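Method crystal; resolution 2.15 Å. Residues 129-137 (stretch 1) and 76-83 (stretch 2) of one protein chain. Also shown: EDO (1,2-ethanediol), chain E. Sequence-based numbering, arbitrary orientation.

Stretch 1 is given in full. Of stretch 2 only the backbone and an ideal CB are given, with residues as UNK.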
# COMPACT_ATOMS: atom_id res chain seq x y z
N PHE B 129 6.10 7.10 -13.58
CA PHE B 129 5.63 5.80 -14.02
C PHE B 129 5.25 4.95 -12.82
O PHE B 129 6.09 4.65 -11.97
CB PHE B 129 6.70 5.10 -14.87
CG PHE B 129 7.01 5.82 -16.15
CD1 PHE B 129 6.22 5.63 -17.28
CD2 PHE B 129 8.08 6.70 -16.23
CE1 PHE B 129 6.50 6.30 -18.46
CE2 PHE B 129 8.36 7.37 -17.40
CZ PHE B 129 7.57 7.17 -18.52
N HIS B 130 3.97 4.57 -12.75
CA HIS B 130 3.49 3.70 -11.69
C HIS B 130 4.25 2.38 -11.70
O HIS B 130 4.69 1.90 -12.75
CB HIS B 130 1.98 3.46 -11.86
CG HIS B 130 1.38 2.57 -10.83
ND1 HIS B 130 1.10 1.24 -11.07
CD2 HIS B 130 0.99 2.81 -9.55
CE1 HIS B 130 0.57 0.70 -9.99
NE2 HIS B 130 0.49 1.63 -9.05
N TYR B 131 4.42 1.80 -10.51
CA TYR B 131 5.26 0.63 -10.33
C TYR B 131 4.43 -0.57 -9.88
O TYR B 131 3.58 -0.45 -8.99
CB TYR B 131 6.37 0.89 -9.31
CG TYR B 131 7.17 -0.35 -8.94
CD1 TYR B 131 8.21 -0.79 -9.75
CD2 TYR B 131 6.88 -1.07 -7.80
CE1 TYR B 131 8.93 -1.92 -9.42
CE2 TYR B 131 7.59 -2.20 -7.46
CZ TYR B 131 8.62 -2.63 -8.28
OH TYR B 131 9.34 -3.75 -7.94
N LEU B 132 4.70 -1.72 -10.50
CA LEU B 132 4.17 -3.01 -10.09
C LEU B 132 5.34 -3.91 -9.69
O LEU B 132 6.37 -3.91 -10.37
CB LEU B 132 3.38 -3.69 -11.22
CG LEU B 132 2.15 -3.02 -11.82
CD1 LEU B 132 1.82 -3.67 -13.16
CD2 LEU B 132 0.96 -3.13 -10.88
N ASN B 133 5.17 -4.67 -8.61
CA ASN B 133 6.20 -5.61 -8.21
C ASN B 133 6.47 -6.59 -9.35
O ASN B 133 5.58 -7.31 -9.78
CB ASN B 133 5.79 -6.36 -6.95
CG ASN B 133 6.90 -7.24 -6.40
OD1 ASN B 133 7.10 -8.36 -6.86
ND2 ASN B 133 7.63 -6.72 -5.42
N LEU B 134 7.72 -6.60 -9.83
CA LEU B 134 8.04 -7.34 -11.05
C LEU B 134 8.15 -8.84 -10.82
O LEU B 134 8.14 -9.59 -11.80
CB LEU B 134 9.34 -6.81 -11.65
CG LEU B 134 9.24 -5.38 -12.19
CD1 LEU B 134 10.55 -4.96 -12.83
CD2 LEU B 134 8.10 -5.28 -13.19
N TYR B 135 8.27 -9.29 -9.58
CA TYR B 135 8.20 -10.73 -9.34
C TYR B 135 6.79 -11.25 -9.60
O TYR B 135 6.62 -12.27 -10.28
CB TYR B 135 8.64 -11.07 -7.91
CG TYR B 135 8.51 -12.55 -7.61
CD1 TYR B 135 9.43 -13.46 -8.12
CD2 TYR B 135 7.46 -13.04 -6.84
CE1 TYR B 135 9.31 -14.81 -7.86
CE2 TYR B 135 7.34 -14.39 -6.57
CZ TYR B 135 8.27 -15.27 -7.09
OH TYR B 135 8.16 -16.62 -6.83
N THR B 136 5.78 -10.56 -9.07
CA THR B 136 4.40 -10.95 -9.33
C THR B 136 4.08 -10.88 -10.82
O THR B 136 3.44 -11.78 -11.37
CB THR B 136 3.44 -10.06 -8.53
OG1 THR B 136 3.81 -10.09 -7.15
CG2 THR B 136 2.01 -10.55 -8.69
N VAL B 137 4.52 -9.81 -11.49
CA VAL B 137 4.28 -9.67 -12.92
C VAL B 137 4.94 -10.80 -13.69
O VAL B 137 4.35 -11.39 -14.59
CB VAL B 137 4.76 -8.29 -13.41
CG1 VAL B 137 4.77 -8.24 -14.93
CG2 VAL B 137 3.88 -7.19 -12.84
N UNK B 76 -6.80 -8.77 -11.38
CA UNK B 76 -6.79 -7.32 -11.46
C UNK B 76 -5.63 -6.81 -10.61
O UNK B 76 -5.59 -7.05 -9.39
CB UNK B 76 -8.12 -6.73 -11.00
N UNK B 77 -4.69 -6.10 -11.24
CA UNK B 77 -3.46 -5.67 -10.58
C UNK B 77 -3.50 -4.22 -10.11
O UNK B 77 -2.57 -3.80 -9.41
CB UNK B 77 -2.27 -5.86 -11.53
N UNK B 78 -4.53 -3.47 -10.46
CA UNK B 78 -4.56 -2.04 -10.17
C UNK B 78 -4.65 -1.78 -8.67
O UNK B 78 -4.95 -2.67 -7.86
CB UNK B 78 -5.74 -1.38 -10.89
N UNK B 79 -4.41 -0.52 -8.30
CA UNK B 79 -4.31 -0.12 -6.92
C UNK B 79 -2.96 0.51 -6.65
O UNK B 79 -2.06 0.46 -7.49
CB UNK B 79 -4.54 -1.32 -5.99
N UNK B 80 -2.79 1.13 -5.48
CA UNK B 80 -1.46 1.64 -5.13
C UNK B 80 -0.41 0.55 -5.08
O UNK B 80 0.76 0.79 -5.40
CB UNK B 80 -1.51 2.36 -3.78
N UNK B 81 -0.81 -0.66 -4.69
CA UNK B 81 0.00 -1.86 -4.80
C UNK B 81 -0.90 -2.99 -5.27
O UNK B 81 -2.13 -2.90 -5.18
CB UNK B 81 0.68 -2.20 -3.47
N UNK B 82 -0.29 -4.05 -5.79
CA UNK B 82 -1.05 -5.25 -6.11
C UNK B 82 -1.62 -5.81 -4.82
O UNK B 82 -0.90 -5.95 -3.82
CB UNK B 82 -0.18 -6.29 -6.83
N UNK B 83 -2.91 -6.12 -4.82
CA UNK B 83 -3.56 -6.68 -3.64
C UNK B 83 -2.83 -7.93 -3.17
O UNK B 83 -2.51 -8.81 -3.96
CB UNK B 83 -5.03 -7.00 -3.93
C1 EDO E . 12.47 -7.33 -7.20
O1 EDO E . 12.85 -6.71 -8.43
C2 EDO E . 10.95 -7.46 -7.15
O2 EDO E . 10.58 -8.19 -5.97

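Position 76 lies out of reach of stretch 1. Nothing of stretch 1 comes within 5.5 Å of its ideal CB, so these atoms set no preference. The deposited residue is L76, which makes no contact here.

At position 77 the CA-to-CB bond points toward stretch 1, and the ideal CB sits 4.3 Å from L132 CD2. That methyl group offers a greasy surface and no polar partner. An apolar side chain would suit, and leucine, isoleucine, valine or methionine would all be reasonable. The deposited residue is L77. L77 CB packs at 4.3 Å from L132 CD2. L132 CD2 also lies 3.9 Å from the backbone atom L77 O, so the leucine meets both main chain and side chain at this position.

At position 78 CA-to-CB points away from stretch 1, into space that stretch 1 does not fill. Many side chains would fit, polar ones included. The deposited residue is D78. Its end comes nearer, but D78 OD1 stays 5.7 Å from H130 CE1, its nearest stretch 1 atom. OD2 is hydrogen-bonded elsewhere in the structure.

Position 79 is decided by its backbone. Phi is 122° and psi 170°, and at these angles a CB would be jammed against the carbonyl oxygen of position 78. An ideal CB would also be crowded by the carbonyl oxygen of position 81, at 3.0 Å. Glycine is called for, and G79 is deposited. What this position gives stretch 1 is its carbonyl. H130 reaches over with chi1 in t, and H130 NE2 donates a weak hydrogen bond to G79 O at 3.2 Å. The N-H...acceptor angle of 127° is well short of straight.

Position 80 has phi -60° and psi -33°, and its CB points away. A phi of -60° suits proline, but other residues adopt it readily and stretch 1 does not discriminate. The deposited residue is P80, with its ring in C-gamma endo pucker. Contact is through the backbone, with P80 O 3.8 Å from H130 NE2.

Position 81 also points away. With phi -138° and psi 161° the backbone is extended, which beta-branched residues tolerate well, though many others would fit. The deposited residue is T81, chi1 in p; its nearest approach is T81 CG2 to Y131 O, 6.3 Å.

Position 82 points toward stretch 1. Its ideal CB is 5.1 Å from T136 CG2 and 5.3 Å from L132 CD2. The gap to these methyls suits a medium or long apolar chain such as isoleucine, leucine or methionine. The deposited residue is I82, in an m, t rotamer. I82 CG1 lies 3.8 Å from L132 CD2, and I82 CD1 extends to 4.0 Å from T136 CG2. A water accepts from N133 N at 3.2 Å and, weakly, from I82 N at 3.3 Å, bridging the two backbones.

Position 83 is out of reach, and many side chains would suit. D83 is deposited, and its side chain caps a backbone N just past the stretch.

Stretch 2, residues 76-83: LLDGPTID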
# COMPACT_ATOMS: atom_id res chain seq x y z
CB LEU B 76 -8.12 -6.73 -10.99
CG LEU B 76 -9.19 -6.49 -12.06
CD1 LEU B 76 -9.34 -7.68 -13.00
CD2 LEU B 76 -10.52 -6.14 -11.42
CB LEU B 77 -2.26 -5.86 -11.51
CG LEU B 77 -2.04 -7.24 -12.14
CD1 LEU B 77 -0.76 -7.25 -12.96
CD2 LEU B 77 -2.01 -8.33 -11.08
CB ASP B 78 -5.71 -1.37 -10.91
CG ASP B 78 -5.37 -1.06 -12.35
OD1 ASP B 78 -4.38 -0.33 -12.59
OD2 ASP B 78 -6.09 -1.54 -13.25
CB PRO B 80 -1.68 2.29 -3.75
CG PRO B 80 -2.89 1.61 -3.21
CD PRO B 80 -3.77 1.32 -4.40
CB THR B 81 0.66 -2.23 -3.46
OG1 THR B 81 -0.35 -2.35 -2.45
CG2 THR B 81 1.68 -1.18 -3.04
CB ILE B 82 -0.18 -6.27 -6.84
CG1 ILE B 82 0.34 -5.69 -8.16
CG2 ILE B 82 -0.96 -7.56 -7.10
CD1 ILE B 82 1.34 -6.58 -8.86
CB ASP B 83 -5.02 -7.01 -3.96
CG ASP B 83 -5.75 -7.62 -2.78
OD1 ASP B 83 -6.27 -6.86 -1.93
OD2 ASP B 83 -5.81 -8.87 -2.70
O HOH W 1 2.96 -3.98 -6.42
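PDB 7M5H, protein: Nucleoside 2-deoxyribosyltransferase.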